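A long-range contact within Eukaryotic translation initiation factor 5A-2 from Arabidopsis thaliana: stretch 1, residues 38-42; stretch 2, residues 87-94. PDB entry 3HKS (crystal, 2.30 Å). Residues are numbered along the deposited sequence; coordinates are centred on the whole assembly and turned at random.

Stretch 1 (38-42) GHIVI
Stretch 2 87-94: NCDVPHVN

Two extended segments, at least 48 residues apart in sequence wherever they touch, meet at a steep angle. Residues 39-42 form one strand and residues 87-91 the other; their N-to-C directions differ by 112°, and their axes come within 4.5 Å. This is a crossing, not a long antiparallel ladder, so the register is short: Ile40 CA lies 4.5 Å from Val90 CA, and Val41 CA lies 5.4 Å from Asp89 CA. The backbone is extended throughout. In the first strand phi/psi run -122/159 at His39, -152/150 at Ile40, -93/125 at Val41 and -128/126 at Ile42, after Gly38 at -84/-175. In the second they run -78/140 at Asn87, -92/157 at Cys88, -86/126 at Asp89, -108/124 at Val90 and -79/142 at Pro91; His92 (-69/136), Val93 (-128/122) and Asn94 (-122/149) continue the extended path.

A single direct hydrogen bond ties the backbones: Val41 N donates to Asp89 O at 2.8 Å, with an N-H...O angle of 158°. The return link is made through water. One water donates to Val41 O at 2.7 Å and accepts from Asp89 N at 3.0 Å, so both polar backbone groups of Val41 are paired with those of Asp89, one directly and one through a solvent bridge. Pro91, one residue past Val90, has no amide hydrogen; its CD sits 3.5 Å from Ile40 C. The two stretches together bury 377 Å².

His39 carries the largest covered area, 82 Å². Its CA-to-CB bond points toward the second stretch, and chi1 of -60° (m) with chi2 of 87° presents a ring face to Val93, itself directed toward the first stretch with chi1 t. Val93 CG2 stands 3.8 Å from the ring centroid and just 8° off the ring normal, a CH-pi contact almost centred over the imidazole. Nearer the backbone, His39 CB meets Pro91 CG at 3.8 Å, while His39 O approaches Val90 CG1 at 3.3 Å. Val90 points away overall, with chi1 t, though its CB still touches the first stretch.

Ile40 also points away at CB, but its fully extended t,t side chain reaches Cys88: Ile40 CD1 to Cys88 SG is 3.6 Å, an apolar contact between buried residues. Cys88 points toward the first stretch with chi1 m. The CA-to-CB bond of Val41 points sideways to the second stretch, with chi1 t, and its CG2 packs 3.7 Å from Pro91 CD, whose ring has a C-gamma endo pucker. Val41 CB and Asp89 CB are 4.0 Å apart; Asp89, whose CA-to-CB bond is also sideways to the first stretch, has chi1 -72° (m) and chi2 -42°, and its side chain makes no hydrogen bond across the contact. Two polar links, one direct and one through water, pair Val41 with Asp89; the other contacts come from the His39 ring, Ile40, Val41, Cys88, Pro91 and the valines of the second stretch.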

# COMPACT_ATOMS: atom_id res chain seq x y z
N GLY A 38 -11.20 -3.46 -4.07
CA GLY A 38 -10.06 -4.23 -4.54
C GLY A 38 -9.04 -3.29 -5.17
O GLY A 38 -9.22 -2.07 -5.15
N HIS A 39 -7.98 -3.87 -5.74
CA HIS A 39 -6.91 -3.10 -6.38
C HIS A 39 -6.70 -3.47 -7.84
O HIS A 39 -7.04 -4.56 -8.30
CB HIS A 39 -5.59 -3.24 -5.60
CG HIS A 39 -5.68 -2.75 -4.18
ND1 HIS A 39 -6.10 -3.55 -3.15
CD2 HIS A 39 -5.43 -1.53 -3.65
CE1 HIS A 39 -6.10 -2.85 -2.02
NE2 HIS A 39 -5.70 -1.62 -2.30
N ILE A 40 -6.09 -2.54 -8.55
CA ILE A 40 -5.85 -2.66 -9.98
C ILE A 40 -4.60 -1.84 -10.29
O ILE A 40 -4.31 -0.87 -9.60
CB ILE A 40 -7.09 -2.15 -10.76
CG1 ILE A 40 -7.05 -2.55 -12.23
CG2 ILE A 40 -7.29 -0.63 -10.58
CD1 ILE A 40 -8.21 -1.96 -13.05
N VAL A 41 -3.84 -2.25 -11.30
CA VAL A 41 -2.73 -1.43 -11.81
C VAL A 41 -3.24 -0.57 -12.98
O VAL A 41 -3.82 -1.10 -13.94
CB VAL A 41 -1.51 -2.28 -12.28
CG1 VAL A 41 -0.42 -1.40 -12.85
CG2 VAL A 41 -0.95 -3.12 -11.14
N ILE A 42 -3.05 0.75 -12.86
CA ILE A 42 -3.32 1.70 -13.93
C ILE A 42 -2.05 2.53 -14.11
O ILE A 42 -1.53 3.09 -13.13
CB ILE A 42 -4.52 2.64 -13.61
CG1 ILE A 42 -5.78 1.83 -13.31
CG2 ILE A 42 -4.77 3.60 -14.79
CD1 ILE A 42 -6.99 2.66 -12.83
N ASN A 87 -7.82 -9.37 -18.98
CA ASN A 87 -7.21 -9.30 -17.65
C ASN A 87 -6.78 -7.90 -17.31
O ASN A 87 -6.26 -7.17 -18.14
CB ASN A 87 -5.97 -10.19 -17.53
CG ASN A 87 -6.28 -11.63 -17.62
OD1 ASN A 87 -7.33 -12.07 -17.19
ND2 ASN A 87 -5.37 -12.39 -18.20
N CYS A 88 -7.00 -7.54 -16.05
CA CYS A 88 -6.29 -6.43 -15.44
C CYS A 88 -5.06 -7.02 -14.78
O CYS A 88 -5.01 -8.21 -14.49
CB CYS A 88 -7.18 -5.76 -14.40
SG CYS A 88 -8.55 -4.89 -15.13
N ASP A 89 -4.05 -6.19 -14.57
CA ASP A 89 -3.00 -6.51 -13.61
C ASP A 89 -3.45 -6.04 -12.23
O ASP A 89 -3.83 -4.90 -12.06
CB ASP A 89 -1.69 -5.84 -14.00
CG ASP A 89 -1.07 -6.48 -15.20
OD1 ASP A 89 -1.06 -7.73 -15.29
OD2 ASP A 89 -0.57 -5.73 -16.06
N VAL A 90 -3.44 -6.95 -11.27
CA VAL A 90 -3.81 -6.62 -9.91
C VAL A 90 -2.54 -6.63 -9.04
O VAL A 90 -1.85 -7.63 -8.99
CB VAL A 90 -4.87 -7.59 -9.33
CG1 VAL A 90 -5.18 -7.25 -7.86
CG2 VAL A 90 -6.15 -7.55 -10.18
N PRO A 91 -2.24 -5.51 -8.35
CA PRO A 91 -1.02 -5.49 -7.53
C PRO A 91 -1.24 -6.22 -6.21
O PRO A 91 -2.32 -6.15 -5.63
CB PRO A 91 -0.79 -4.00 -7.29
CG PRO A 91 -2.19 -3.42 -7.23
CD PRO A 91 -2.99 -4.23 -8.25
N HIS A 92 -0.23 -6.94 -5.74
CA HIS A 92 -0.25 -7.41 -4.35
C HIS A 92 -0.08 -6.19 -3.45
O HIS A 92 0.74 -5.31 -3.74
CB HIS A 92 0.90 -8.39 -4.08
CG HIS A 92 0.72 -9.73 -4.72
ND1 HIS A 92 -0.20 -10.65 -4.27
CD2 HIS A 92 1.36 -10.31 -5.75
CE1 HIS A 92 -0.12 -11.74 -5.01
NE2 HIS A 92 0.82 -11.56 -5.92
N VAL A 93 -0.88 -6.12 -2.39
CA VAL A 93 -0.78 -5.03 -1.43
C VAL A 93 -0.68 -5.66 -0.05
O VAL A 93 -1.54 -6.44 0.35
CB VAL A 93 -2.00 -4.04 -1.49
CG1 VAL A 93 -1.83 -2.91 -0.45
CG2 VAL A 93 -2.15 -3.44 -2.90
N ASN A 94 0.40 -5.33 0.66
CA ASN A 94 0.62 -5.92 1.97
C ASN A 94 0.74 -4.87 3.06
O ASN A 94 1.15 -3.75 2.81
CB ASN A 94 1.86 -6.81 1.93
CG ASN A 94 1.60 -8.14 1.24
OD1 ASN A 94 2.17 -8.42 0.18
ND2 ASN A 94 0.73 -8.97 1.83
O HOH W 1 -4.25 -3.32 -15.36